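Local structure of ABC transporter periplasmic-binding protein YtfQ (Mycobacterium smegmatis, 6HB0) at residues V148-E154 against I208-Q214; K238-A244 against K256-E262; A19-A25 against V76-S82; S40-A45 against L266-M272. The protein probably binds a sugar, most likely L-arabinofuranose, in the periplasm and hands it to an ABC transporter, as a solute-binding protein of the YtfQ type. All coordinates share one frame; numbering follows the deposited sequence.

Interaction 1 of 4, residues V148-E154 against I208-Q214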
loop_
_atom_site.group_PDB
_atom_site.type_symbol
_atom_site.label_atom_id
_atom_site.label_comp_id
_atom_site.label_asym_id
_atom_site.label_seq_id
_atom_site.Cartn_x
_atom_site.Cartn_y
_atom_site.Cartn_z
ATOM N N VAL A 148 -2.005 -16.666 -23.418
ATOM C CA VAL A 148 -1.118 -15.834 -22.585
ATOM C C VAL A 148 -0.920 -16.496 -21.220
ATOM O O VAL A 148 -1.833 -16.553 -20.404
ATOM C CB VAL A 148 -1.616 -14.404 -22.480
ATOM C CG1 VAL A 148 -0.668 -13.560 -21.627
ATOM C CG2 VAL A 148 -1.700 -13.800 -23.885
ATOM N N ASN A 149 0.276 -17.044 -21.028
ATOM C CA ASN A 149 0.570 -17.778 -19.812
ATOM C C ASN A 149 1.208 -16.861 -18.773
ATOM O O ASN A 149 2.288 -16.311 -18.991
ATOM C CB ASN A 149 1.455 -18.963 -20.124
ATOM C CG ASN A 149 0.705 -20.070 -20.901
ATOM O OD1 ASN A 149 -0.494 -20.105 -20.969
ATOM N ND2 ASN A 149 1.440 -20.975 -21.426
ATOM N N ILE A 150 0.507 -16.708 -17.670
ATOM C CA ILE A 150 0.917 -15.824 -16.591
ATOM C C ILE A 150 1.416 -16.706 -15.457
ATOM O O ILE A 150 0.776 -17.698 -15.133
ATOM C CB ILE A 150 -0.273 -15.014 -16.071
ATOM C CG1 ILE A 150 -0.862 -14.151 -17.188
ATOM C CG2 ILE A 150 0.157 -14.117 -14.899
ATOM C CD1 ILE A 150 -2.233 -13.591 -16.837
ATOM N N VAL A 151 2.564 -16.360 -14.884
ATOM C CA VAL A 151 2.931 -16.946 -13.611
ATOM C C VAL A 151 2.886 -15.874 -12.537
ATOM O O VAL A 151 3.158 -14.718 -12.806
ATOM C CB VAL A 151 4.266 -17.659 -13.664
ATOM C CG1 VAL A 151 4.213 -18.761 -14.739
ATOM C CG2 VAL A 151 5.449 -16.710 -13.821
ATOM N N GLN A 152 2.510 -16.267 -11.327
ATOM C CA GLN A 152 2.322 -15.337 -10.246
ATOM C C GLN A 152 3.198 -15.648 -9.059
ATOM O O GLN A 152 3.190 -16.762 -8.514
ATOM C CB GLN A 152 0.850 -15.321 -9.841
ATOM C CG GLN A 152 0.535 -14.380 -8.678
ATOM C CD GLN A 152 -0.954 -14.060 -8.480
ATOM O OE1 GLN A 152 -1.299 -13.174 -7.689
ATOM N NE2 GLN A 152 -1.825 -14.808 -9.137
ATOM N N LEU A 153 3.958 -14.660 -8.644
ATOM C CA LEU A 153 4.782 -14.765 -7.427
ATOM C C LEU A 153 3.960 -14.118 -6.331
ATOM O O LEU A 153 3.746 -12.894 -6.326
ATOM C CB LEU A 153 6.111 -14.060 -7.640
ATOM C CG LEU A 153 6.984 -14.604 -8.771
ATOM C CD1 LEU A 153 8.175 -13.681 -9.025
ATOM C CD2 LEU A 153 7.494 -15.983 -8.404
ATOM N N GLU A 154 3.425 -14.947 -5.421
ATOM C CA GLU A 154 2.592 -14.457 -4.376
ATOM C C GLU A 154 3.401 -14.060 -3.161
ATOM O O GLU A 154 4.487 -14.600 -2.917
ATOM C CB GLU A 154 1.619 -15.531 -3.909
ATOM C CG GLU A 154 0.807 -16.153 -4.993
ATOM C CD GLU A 154 0.038 -17.382 -4.474
ATOM O OE1 GLU A 154 -0.149 -17.528 -3.243
ATOM O OE2 GLU A 154 -0.420 -18.170 -5.318
ATOM N N ILE A 208 6.178 -19.079 -20.755
ATOM C CA ILE A 208 5.790 -18.038 -19.800
ATOM C C ILE A 208 5.826 -16.727 -20.525
ATOM O O ILE A 208 6.852 -16.349 -21.093
ATOM C CB ILE A 208 6.710 -17.971 -18.557
ATOM C CG1 ILE A 208 6.699 -19.310 -17.809
ATOM C CG2 ILE A 208 6.275 -16.826 -17.641
ATOM C CD1 ILE A 208 7.733 -19.386 -16.692
ATOM N N ASP A 209 4.704 -16.042 -20.536
ATOM C CA ASP A 209 4.633 -14.745 -21.203
ATOM C C ASP A 209 4.814 -13.584 -20.220
ATOM O O ASP A 209 5.509 -12.635 -20.515
ATOM C CB ASP A 209 3.317 -14.659 -21.927
ATOM C CG ASP A 209 3.194 -15.806 -23.007
ATOM O OD1 ASP A 209 3.965 -15.760 -23.992
ATOM O OD2 ASP A 209 2.421 -16.778 -22.802
ATOM N N VAL A 210 4.229 -13.705 -19.038
ATOM C CA VAL A 210 4.188 -12.618 -18.080
ATOM C C VAL A 210 4.372 -13.162 -16.688
ATOM O O VAL A 210 3.812 -14.209 -16.378
ATOM C CB VAL A 210 2.817 -11.931 -18.093
ATOM C CG1 VAL A 210 2.804 -10.793 -17.060
ATOM C CG2 VAL A 210 2.491 -11.385 -19.472
ATOM N N VAL A 211 5.166 -12.464 -15.876
ATOM C CA VAL A 211 5.137 -12.660 -14.431
ATOM C C VAL A 211 4.445 -11.508 -13.718
ATOM O O VAL A 211 4.680 -10.349 -14.009
ATOM C CB VAL A 211 6.470 -13.146 -13.788
ATOM C CG1 VAL A 211 7.605 -13.258 -14.760
ATOM C CG2 VAL A 211 6.751 -12.576 -12.383
ATOM N N PHE A 212 3.506 -11.843 -12.851
ATOM C CA PHE A 212 2.929 -10.897 -11.953
ATOM C C PHE A 212 3.577 -11.126 -10.586
ATOM O O PHE A 212 3.446 -12.183 -9.980
ATOM C CB PHE A 212 1.435 -11.058 -11.858
ATOM C CG PHE A 212 0.820 -10.269 -10.736
ATOM C CD1 PHE A 212 1.139 -8.938 -10.565
ATOM C CD2 PHE A 212 -0.053 -10.853 -9.843
ATOM C CE1 PHE A 212 0.577 -8.187 -9.536
ATOM C CE2 PHE A 212 -0.612 -10.113 -8.828
ATOM C CZ PHE A 212 -0.289 -8.776 -8.670
ATOM N N ALA A 213 4.329 -10.137 -10.156
ATOM C CA ALA A 213 5.048 -10.170 -8.870
ATOM C C ALA A 213 4.294 -9.283 -7.899
ATOM O O ALA A 213 4.124 -8.094 -8.142
ATOM C CB ALA A 213 6.432 -9.643 -9.058
ATOM N N GLN A 214 3.822 -9.861 -6.813
ATOM C CA GLN A 214 3.023 -9.117 -5.864
ATOM C C GLN A 214 3.829 -8.116 -5.034
ATOM O O GLN A 214 3.222 -7.390 -4.270
ATOM C CB GLN A 214 2.290 -10.059 -4.912
ATOM C CG GLN A 214 1.183 -10.796 -5.549
ATOM C CD GLN A 214 0.447 -11.652 -4.556
ATOM O OE1 GLN A 214 0.760 -11.635 -3.362
ATOM N NE2 GLN A 214 -0.534 -12.433 -5.045
#
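Strands 148-154 and 210-213 run parallel, their axes 4.7 Å apart at an angle of 25°, with I150, V151, Q152 and L153 opposite V210, V211, F212 and A213. N149 marks the entry to the pair: its O accepts from both D209 N and V210 N, while its N gives a nearly straight bond of 2.8 Å to D209 OD2, which uses its anti lone pair. D209 keeps its carboxylate beside its own backbone N (chi1 -60°), which sets OD2 at N149 N while D209 N reaches N149 O; the N149 side chain instead gives ND2 to Q207 O. On the face of V151 and L153, V151 CG2 lies 3.7 Å from V211 CB and L153 CD1 lies 3.8 Å from V211 CG2; F201 of helix 191-204 covers this side. On the other face the extended Q152 chain runs alongside F212 and sets OE1 at the ring edge, 3.3 Å from CE2. The same oxygen accepts from Q214 NE2 at 2.9 Å, the amide planes turned 70° apart, and Q214 OE1 takes the N-H of G155, so both ends of the Q214 amide are held. F169 of helix 160-173 stacks on F212. Helices on both faces of a parallel sheet are typical of the Rossmann-like alpha/beta domains of periplasmic binding proteins.

Interaction 2 of 4, residues K238-A244 against K256-E262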
loop_
_atom_site.group_PDB
_atom_site.type_symbol
_atom_site.label_atom_id
_atom_site.label_comp_id
_atom_site.label_asym_id
_atom_site.label_seq_id
_atom_site.Cartn_x
_atom_site.Cartn_y
_atom_site.Cartn_z
ATOM N N LYS A 238 7.610 -10.634 -19.801
ATOM C CA LYS A 238 7.243 -9.349 -19.265
ATOM C C LYS A 238 6.969 -9.491 -17.760
ATOM O O LYS A 238 6.581 -10.556 -17.275
ATOM C CB LYS A 238 6.026 -8.851 -19.996
ATOM C CG LYS A 238 6.328 -8.546 -21.462
ATOM C CD LYS A 238 5.250 -7.673 -22.096
ATOM C CE LYS A 238 5.566 -7.278 -23.543
ATOM N NZ LYS A 238 6.967 -7.525 -23.988
ATOM N N ILE A 239 7.201 -8.411 -17.023
ATOM C CA ILE A 239 7.041 -8.414 -15.579
ATOM C C ILE A 239 6.162 -7.233 -15.196
ATOM O O ILE A 239 6.433 -6.056 -15.586
ATOM C CB ILE A 239 8.382 -8.280 -14.888
ATOM C CG1 ILE A 239 9.251 -9.487 -15.191
ATOM C CG2 ILE A 239 8.178 -8.162 -13.384
ATOM C CD1 ILE A 239 10.642 -9.385 -14.662
ATOM N N VAL A 240 5.070 -7.537 -14.520
ATOM C CA VAL A 240 4.208 -6.498 -13.949
ATOM C C VAL A 240 4.284 -6.690 -12.427
ATOM O O VAL A 240 4.177 -7.837 -11.942
ATOM C CB VAL A 240 2.787 -6.517 -14.496
ATOM C CG1 VAL A 240 2.132 -7.888 -14.388
ATOM C CG2 VAL A 240 1.901 -5.486 -13.810
ATOM N N ALA A 241 4.545 -5.606 -11.684
ATOM C CA ALA A 241 4.773 -5.701 -10.219
ATOM C C ALA A 241 4.032 -4.670 -9.442
ATOM O O ALA A 241 3.617 -3.660 -9.973
ATOM C CB ALA A 241 6.238 -5.659 -9.905
ATOM N N VAL A 242 3.844 -4.927 -8.157
ATOM C CA VAL A 242 3.350 -3.938 -7.230
ATOM C C VAL A 242 4.507 -3.331 -6.456
ATOM O O VAL A 242 5.440 -4.023 -6.104
ATOM C CB VAL A 242 2.352 -4.587 -6.276
ATOM C CG1 VAL A 242 1.755 -3.548 -5.343
ATOM C CG2 VAL A 242 1.254 -5.315 -7.064
ATOM N N ASP A 243 4.410 -2.025 -6.179
ATOM C CA ASP A 243 5.329 -1.221 -5.317
ATOM C C ASP A 243 6.253 -0.348 -6.194
ATOM O O ASP A 243 7.168 -0.828 -6.863
ATOM C CB ASP A 243 6.224 -2.019 -4.369
ATOM C CG ASP A 243 5.490 -2.804 -3.307
ATOM O OD1 ASP A 243 4.362 -2.488 -2.906
ATOM O OD2 ASP A 243 6.121 -3.758 -2.847
ATOM N N ALA A 244 6.024 0.949 -6.165
ATOM C CA ALA A 244 6.818 1.856 -6.951
ATOM C C ALA A 244 8.015 2.308 -6.122
ATOM O O ALA A 244 8.117 3.463 -5.738
ATOM C CB ALA A 244 5.957 3.015 -7.365
ATOM N N LYS A 256 13.505 -3.794 -17.833
ATOM C CA LYS A 256 13.495 -5.174 -17.303
ATOM C C LYS A 256 12.177 -5.525 -16.617
ATOM O O LYS A 256 11.873 -6.688 -16.485
ATOM C CB LYS A 256 14.653 -5.336 -16.351
ATOM C CG LYS A 256 15.949 -5.082 -17.097
ATOM C CD LYS A 256 17.120 -5.562 -16.279
ATOM C CE LYS A 256 18.406 -5.456 -17.061
ATOM N NZ LYS A 256 19.456 -6.033 -16.192
ATOM N N PHE A 257 11.454 -4.523 -16.123
ATOM C CA PHE A 257 10.046 -4.648 -15.759
ATOM C C PHE A 257 9.283 -3.911 -16.868
ATOM O O PHE A 257 9.854 -3.126 -17.615
ATOM C CB PHE A 257 9.711 -3.925 -14.448
ATOM C CG PHE A 257 10.080 -4.631 -13.182
ATOM C CD1 PHE A 257 10.975 -5.674 -13.139
ATOM C CD2 PHE A 257 9.553 -4.154 -11.980
ATOM C CE1 PHE A 257 11.305 -6.260 -11.923
ATOM C CE2 PHE A 257 9.858 -4.742 -10.776
ATOM C CZ PHE A 257 10.735 -5.791 -10.745
ATOM N N ASN A 258 7.985 -4.170 -16.979
ATOM C CA ASN A 258 7.134 -3.492 -17.943
ATOM C C ASN A 258 6.117 -2.584 -17.324
ATOM O O ASN A 258 5.674 -1.617 -17.955
ATOM C CB ASN A 258 6.454 -4.553 -18.805
ATOM C CG ASN A 258 7.485 -5.461 -19.478
ATOM O OD1 ASN A 258 7.961 -6.414 -18.880
ATOM N ND2 ASN A 258 7.904 -5.098 -20.680
ATOM N N TYR A 259 5.688 -2.876 -16.084
ATOM C CA TYR A 259 4.667 -2.059 -15.471
ATOM C C TYR A 259 4.709 -2.226 -13.950
ATOM O O TYR A 259 4.900 -3.355 -13.426
ATOM C CB TYR A 259 3.307 -2.441 -16.009
ATOM C CG TYR A 259 2.209 -1.421 -15.801
ATOM C CD1 TYR A 259 2.258 -0.176 -16.433
ATOM C CD2 TYR A 259 1.122 -1.697 -15.000
ATOM C CE1 TYR A 259 1.253 0.769 -16.238
ATOM C CE2 TYR A 259 0.111 -0.767 -14.818
ATOM C CZ TYR A 259 0.197 0.451 -15.468
ATOM O OH TYR A 259 -0.801 1.324 -15.257
ATOM N N ILE A 260 4.534 -1.093 -13.247
ATOM C CA ILE A 260 4.413 -1.075 -11.803
ATOM C C ILE A 260 3.143 -0.348 -11.385
ATOM O O ILE A 260 2.765 0.669 -11.976
ATOM C CB ILE A 260 5.639 -0.429 -11.189
ATOM C CG1 ILE A 260 6.832 -1.348 -11.297
ATOM C CG2 ILE A 260 5.401 -0.105 -9.705
ATOM C CD1 ILE A 260 8.121 -0.638 -10.929
ATOM N N VAL A 261 2.453 -0.890 -10.387
ATOM C CA VAL A 261 1.311 -0.249 -9.775
ATOM C C VAL A 261 1.548 -0.110 -8.286
ATOM O O VAL A 261 2.275 -0.926 -7.689
ATOM C CB VAL A 261 -0.021 -1.020 -10.003
ATOM C CG1 VAL A 261 -0.333 -1.074 -11.483
ATOM C CG2 VAL A 261 0.054 -2.401 -9.450
ATOM N N GLU A 262 0.914 0.874 -7.666
ATOM C CA GLU A 262 0.927 1.001 -6.205
ATOM C C GLU A 262 -0.279 1.742 -5.791
ATOM O O GLU A 262 -0.669 2.685 -6.469
ATOM C CB GLU A 262 2.164 1.739 -5.720
ATOM C CG GLU A 262 2.235 1.802 -4.201
ATOM C CD GLU A 262 3.435 2.541 -3.653
ATOM O OE1 GLU A 262 4.534 2.286 -4.161
ATOM O OE2 GLU A 262 3.287 3.340 -2.671
#
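Strand 238-242, helix 246-253 and strand 259-263 form a beta-alpha-beta unit, and this contact is its pair of parallel strands, with axes 4.7 Å apart and inclined by 14°. N258 pairs with both backbone polar atoms of I239: N258 OD1 accepts from I239 N at 2.8 Å, the donor tilted from the carbonyl plane, and N258 N gives to I239 O. I239 packs on the F257 ring, its CG2 over one face 4.0 Å from the centroid, a CH-pi contact displaced toward the rim; A241 CB meets the same ring at CE2, 3.8 Å away. On the opposite side of the sheet, V240 CG2 reaches the edge of the Y259 ring, which W136 stacks against. Beyond the strand end D243 OD1 makes a salt bridge with R34. E262, a zinc ligand seen for this protein but without zinc in this chain, extends with CG anti to its backbone N (chi1 -176°), and OE1 receives A244 N at 2.8 Å through its anti lone pair.

Interaction 3 of 4, residues A19-A25 against V76-S82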
loop_
_atom_site.group_PDB
_atom_site.type_symbol
_atom_site.label_atom_id
_atom_site.label_comp_id
_atom_site.label_asym_id
_atom_site.label_seq_id
_atom_site.Cartn_x
_atom_site.Cartn_y
_atom_site.Cartn_z
ATOM N N ALA A 19 -5.177 25.925 18.279
ATOM C CA ALA A 19 -4.764 24.939 17.283
ATOM C C ALA A 19 -5.530 23.637 17.615
ATOM O O ALA A 19 -5.636 23.225 18.750
ATOM C CB ALA A 19 -3.266 24.701 17.320
ATOM N N LEU A 20 -6.077 23.004 16.604
ATOM C CA LEU A 20 -6.657 21.677 16.752
ATOM C C LEU A 20 -5.610 20.706 17.368
ATOM O O LEU A 20 -4.488 20.718 16.959
ATOM C CB LEU A 20 -7.089 21.248 15.352
ATOM C CG LEU A 20 -7.998 20.063 15.087
ATOM C CD1 LEU A 20 -7.215 18.748 15.093
ATOM C CD2 LEU A 20 -9.095 20.105 16.125
ATOM N N THR A 21 -5.977 19.902 18.361
ATOM C CA THR A 21 -5.087 18.896 18.930
ATOM C C THR A 21 -5.515 17.485 18.475
ATOM O O THR A 21 -6.651 17.053 18.687
ATOM C CB THR A 21 -5.003 18.975 20.478
ATOM O OG1 THR A 21 -4.450 20.236 20.840
ATOM C CG2 THR A 21 -4.088 17.977 21.029
ATOM N N LEU A 22 -4.552 16.771 17.893
ATOM C CA LEU A 22 -4.755 15.462 17.317
ATOM C C LEU A 22 -3.883 14.489 18.038
ATOM O O LEU A 22 -2.674 14.604 18.013
ATOM C CB LEU A 22 -4.363 15.463 15.852
ATOM C CG LEU A 22 -4.377 14.105 15.117
ATOM C CD1 LEU A 22 -5.762 13.525 15.132
ATOM C CD2 LEU A 22 -3.946 14.234 13.648
ATOM N N GLY A 23 -4.504 13.506 18.681
ATOM C CA GLY A 23 -3.746 12.400 19.226
ATOM C C GLY A 23 -3.616 11.302 18.190
ATOM O O GLY A 23 -4.621 10.872 17.632
ATOM N N PHE A 24 -2.391 10.859 17.928
ATOM C CA PHE A 24 -2.181 9.781 16.976
ATOM C C PHE A 24 -1.445 8.603 17.605
ATOM O O PHE A 24 -0.290 8.750 17.999
ATOM C CB PHE A 24 -1.364 10.257 15.786
ATOM C CG PHE A 24 -1.296 9.237 14.694
ATOM C CD1 PHE A 24 -2.330 9.118 13.791
ATOM C CD2 PHE A 24 -0.263 8.327 14.630
ATOM C CE1 PHE A 24 -2.299 8.163 12.791
ATOM C CE2 PHE A 24 -0.239 7.346 13.647
ATOM C CZ PHE A 24 -1.247 7.281 12.719
ATOM N N ALA A 25 -2.096 7.443 17.682
ATOM C CA ALA A 25 -1.457 6.227 18.222
ATOM C C ALA A 25 -0.960 5.357 17.071
ATOM O O ALA A 25 -1.757 4.696 16.338
ATOM C CB ALA A 25 -2.429 5.473 19.079
ATOM N N VAL A 76 -7.844 15.732 23.954
ATOM C CA VAL A 76 -7.543 16.063 22.563
ATOM C C VAL A 76 -8.866 16.269 21.814
ATOM O O VAL A 76 -9.923 15.817 22.251
ATOM C CB VAL A 76 -6.695 14.993 21.866
ATOM C CG1 VAL A 76 -5.389 14.739 22.605
ATOM C CG2 VAL A 76 -7.468 13.715 21.705
ATOM N N ASP A 77 -8.797 16.954 20.684
ATOM C CA ASP A 77 -9.965 17.231 19.870
ATOM C C ASP A 77 -10.351 16.065 18.965
ATOM O O ASP A 77 -11.516 15.859 18.687
ATOM C CB ASP A 77 -9.717 18.469 19.020
ATOM C CG ASP A 77 -9.439 19.735 19.887
ATOM O OD1 ASP A 77 -10.232 20.042 20.793
ATOM O OD2 ASP A 77 -8.415 20.381 19.681
ATOM N N VAL A 78 -9.345 15.337 18.501
ATOM C CA VAL A 78 -9.505 14.235 17.555
ATOM C C VAL A 78 -8.488 13.157 17.884
ATOM O O VAL A 78 -7.377 13.440 18.281
ATOM C CB VAL A 78 -9.243 14.706 16.098
ATOM C CG1 VAL A 78 -9.525 13.596 15.092
ATOM C CG2 VAL A 78 -10.102 15.921 15.776
ATOM N N ILE A 79 -8.882 11.900 17.745
ATOM C CA ILE A 79 -7.980 10.793 17.952
ATOM C C ILE A 79 -7.920 10.017 16.625
ATOM O O ILE A 79 -8.949 9.745 15.985
ATOM C CB ILE A 79 -8.470 9.857 19.069
ATOM C CG1 ILE A 79 -8.161 10.480 20.429
ATOM C CG2 ILE A 79 -7.774 8.492 18.999
ATOM C CD1 ILE A 79 -8.926 9.802 21.567
ATOM N N ALA A 80 -6.712 9.695 16.203
ATOM C CA ALA A 80 -6.533 8.838 15.076
ATOM C C ALA A 80 -5.569 7.758 15.492
ATOM O O ALA A 80 -4.690 7.976 16.317
ATOM C CB ALA A 80 -6.002 9.615 13.887
ATOM N N PHE A 81 -5.766 6.579 14.927
ATOM C CA PHE A 81 -4.789 5.535 15.122
ATOM C C PHE A 81 -4.800 4.538 13.991
ATOM O O PHE A 81 -5.736 4.460 13.217
ATOM C CB PHE A 81 -4.977 4.827 16.462
ATOM C CG PHE A 81 -6.246 4.021 16.585
ATOM C CD1 PHE A 81 -7.460 4.645 16.828
ATOM C CD2 PHE A 81 -6.199 2.618 16.604
ATOM C CE1 PHE A 81 -8.605 3.926 17.000
ATOM C CE2 PHE A 81 -7.357 1.889 16.781
ATOM C CZ PHE A 81 -8.567 2.548 16.953
ATOM N N SER A 82 -3.697 3.831 13.923
ATOM C CA SER A 82 -3.418 2.789 12.974
ATOM C C SER A 82 -3.523 1.466 13.750
ATOM O O SER A 82 -2.597 1.112 14.470
ATOM C CB SER A 82 -1.996 3.056 12.485
ATOM O OG SER A 82 -1.536 2.116 11.587
#
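T21 O is gripped by two backbone donors, D77 N at 2.9 Å and V78 N at 3.2 Å, where strand 78-81 sets out beside strand 21-26. D77 holds the N of T21 as well: its OD2 takes T21 N at 2.8 Å in a nearly straight bond through the anti lone pair. The L20 and D77 side chains run antiparallel, with L20 CD2 3.4 Å from D77 CB. These are adjacent parallel strands of the six-stranded sheet of one lobe of the periplasmic binding protein fold, their axes inclined by 19°. On the face of L22, F24 and A80, L22 CD1 rests 3.8 Å from V78 CG1, and F24, with CG anti to its backbone N (chi1 -172°), lays CD1 3.7 Å from A80 CB; M272 of helix 269-279 packs against L22 there. On the other face G23 contributes no side chain, and A25 CB meets F81 CB at 3.7 Å. The pairing ends where S82 N bonds A25 O, and Q64 NE2 donates to both A25 O and S82 O.

Interaction 4 of 4, residues S40-A45 against L266-M272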
loop_
_atom_site.group_PDB
_atom_site.type_symbol
_atom_site.label_atom_id
_atom_site.label_comp_id
_atom_site.label_asym_id
_atom_site.label_seq_id
_atom_site.Cartn_x
_atom_site.Cartn_y
_atom_site.Cartn_z
ATOM N N SER A 40 5.766 11.632 7.690
ATOM C CA SER A 40 4.679 12.181 6.879
ATOM C C SER A 40 3.580 12.781 7.718
ATOM O O SER A 40 3.009 13.834 7.390
ATOM C CB SER A 40 4.101 11.082 5.971
ATOM O OG SER A 40 5.113 10.656 5.044
ATOM N N ILE A 41 3.290 12.123 8.825
ATOM C CA ILE A 41 2.258 12.568 9.713
ATOM C C ILE A 41 2.765 13.800 10.484
ATOM O O ILE A 41 2.063 14.810 10.595
ATOM C CB ILE A 41 1.827 11.442 10.662
ATOM C CG1 ILE A 41 1.110 10.356 9.867
ATOM C CG2 ILE A 41 0.846 11.970 11.672
ATOM C CD1 ILE A 41 0.779 9.136 10.697
ATOM N N LYS A 42 3.990 13.727 10.988
ATOM C CA LYS A 42 4.534 14.862 11.738
ATOM C C LYS A 42 4.626 16.115 10.879
ATOM O O LYS A 42 4.164 17.201 11.303
ATOM C CB LYS A 42 5.881 14.478 12.327
ATOM C CG LYS A 42 6.640 15.567 13.053
ATOM C CD LYS A 42 7.873 14.972 13.743
ATOM C CE LYS A 42 8.860 16.031 14.247
ATOM N NZ LYS A 42 9.117 17.121 13.238
ATOM N N SER A 43 5.201 15.970 9.687
ATOM C CA SER A 43 5.320 17.121 8.753
ATOM C C SER A 43 3.950 17.673 8.289
ATOM O O SER A 43 3.747 18.877 8.202
ATOM C CB SER A 43 6.164 16.751 7.547
ATOM O OG SER A 43 5.541 15.757 6.783
ATOM N N ALA A 44 2.997 16.797 8.030
ATOM C CA ALA A 44 1.674 17.242 7.581
ATOM C C ALA A 44 0.964 18.002 8.689
ATOM O O ALA A 44 0.236 18.948 8.400
ATOM C CB ALA A 44 0.813 16.061 7.125
ATOM N N ALA A 45 1.156 17.597 9.953
ATOM C CA ALA A 45 0.557 18.361 11.042
ATOM C C ALA A 45 1.200 19.757 11.194
ATOM O O ALA A 45 0.493 20.723 11.424
ATOM C CB ALA A 45 0.615 17.616 12.357
ATOM N N LEU A 266 -1.921 6.344 3.368
ATOM C CA LEU A 266 -2.270 7.694 3.772
ATOM C C LEU A 266 -1.044 8.584 3.569
ATOM O O LEU A 266 0.066 8.184 3.900
ATOM C CB LEU A 266 -2.581 7.618 5.266
ATOM C CG LEU A 266 -2.745 8.894 6.037
ATOM C CD1 LEU A 266 -3.606 8.503 7.214
ATOM C CD2 LEU A 266 -1.447 9.455 6.550
ATOM N N LEU A 267 -1.234 9.795 3.075
ATOM C CA LEU A 267 -0.079 10.691 2.816
ATOM C C LEU A 267 0.178 11.686 3.976
ATOM O O LEU A 267 1.334 12.063 4.254
ATOM C CB LEU A 267 -0.324 11.489 1.540
ATOM C CG LEU A 267 -0.348 10.677 0.249
ATOM C CD1 LEU A 267 -0.343 11.647 -0.927
ATOM C CD2 LEU A 267 0.829 9.704 0.181
ATOM N N GLY A 268 -0.894 12.143 4.598
ATOM C CA GLY A 268 -0.773 13.002 5.793
ATOM C C GLY A 268 -1.728 14.153 5.724
ATOM O O GLY A 268 -2.473 14.362 6.633
ATOM N N PRO A 269 -1.723 14.898 4.612
ATOM C CA PRO A 269 -2.567 16.084 4.546
ATOM C C PRO A 269 -4.023 15.791 4.582
ATOM O O PRO A 269 -4.814 16.559 5.156
ATOM C CB PRO A 269 -2.180 16.709 3.204
ATOM C CG PRO A 269 -0.772 16.332 3.087
ATOM C CD PRO A 269 -0.732 14.901 3.531
ATOM N N GLU A 270 -4.412 14.667 4.012
ATOM C CA GLU A 270 -5.835 14.318 4.032
ATOM C C GLU A 270 -6.281 13.979 5.474
ATOM O O GLU A 270 -7.397 14.310 5.876
ATOM C CB GLU A 270 -6.187 13.251 2.988
ATOM C CG GLU A 270 -5.882 11.802 3.327
ATOM C CD GLU A 270 -4.377 11.458 3.268
ATOM O OE1 GLU A 270 -3.687 11.847 4.257
ATOM O OE2 GLU A 270 -3.868 10.790 2.286
ATOM N N LEU A 271 -5.423 13.342 6.256
ATOM C CA LEU A 271 -5.715 13.109 7.683
ATOM C C LEU A 271 -5.918 14.431 8.414
ATOM O O LEU A 271 -6.874 14.597 9.172
ATOM C CB LEU A 271 -4.563 12.321 8.319
ATOM C CG LEU A 271 -4.593 12.147 9.818
ATOM C CD1 LEU A 271 -5.903 11.490 10.221
ATOM C CD2 LEU A 271 -3.384 11.343 10.280
ATOM N N MET A 272 -5.031 15.394 8.178
ATOM C CA MET A 272 -5.137 16.696 8.874
ATOM C C MET A 272 -6.425 17.404 8.445
ATOM O O MET A 272 -7.125 17.968 9.251
ATOM C CB MET A 272 -3.930 17.580 8.617
ATOM C CG MET A 272 -2.634 16.933 9.044
ATOM S SD MET A 272 -2.637 16.366 10.767
ATOM C CE MET A 272 -1.579 14.929 10.607
HETATM O O HOH W 1 3.389 10.943 3.019
#
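Torsions of -54° at chi2 and 147° at chi3 bend the M272 side chain against helix 38-48, where CG meets A44, SD meets A45 and CE returns to I41, a turn earlier. This is helix-against-helix packing in one lobe of the periplasmic binding protein fold, at the N-terminal end of helix 269-279. M272 CG lies 3.6 Å from A44 O, SD is 3.8 Å from A45 CB, and CE reaches I41, 3.6 Å from its O and 4.0 Å from its CG2. A44 CB presses on the backbone at the N-cap residue G268, 3.5 Å from its C; G268 takes a positive phi of 136°, a backbone shape that calls for glycine, with S40 O and A44 CB close against it. E270 braces the turn: OE1 accepts from G268 N and L271 N, and OE2 from L267 N. At the solvent side S40 OG, which also bonds N37, meets a water at 2.7 Å, and that water donates to L267 O at 2.6 Å.

The four contacts divide between the two lobes, between which the sugar would be expected to bind, as in other periplasmic binding proteins. Interactions 1 and 2 share one sheet, where strands 210-213 and 238-242 are neighbours: V211 N lies 2.8 Å from K238 O, a probable hydrogen bond. Interactions 3 and 4 meet in the other lobe, with F24 CZ 3.4 Å from I41 CD1. The centres of interactions 1 and 3 are about 43 Å apart. Segment 256-262 leads to segment 266-272, although the centres of interactions 2 and 4 are about 27 Å apart. The zinc ion about 5 Å from the D243 side chain is probably the one held by D216 and D217.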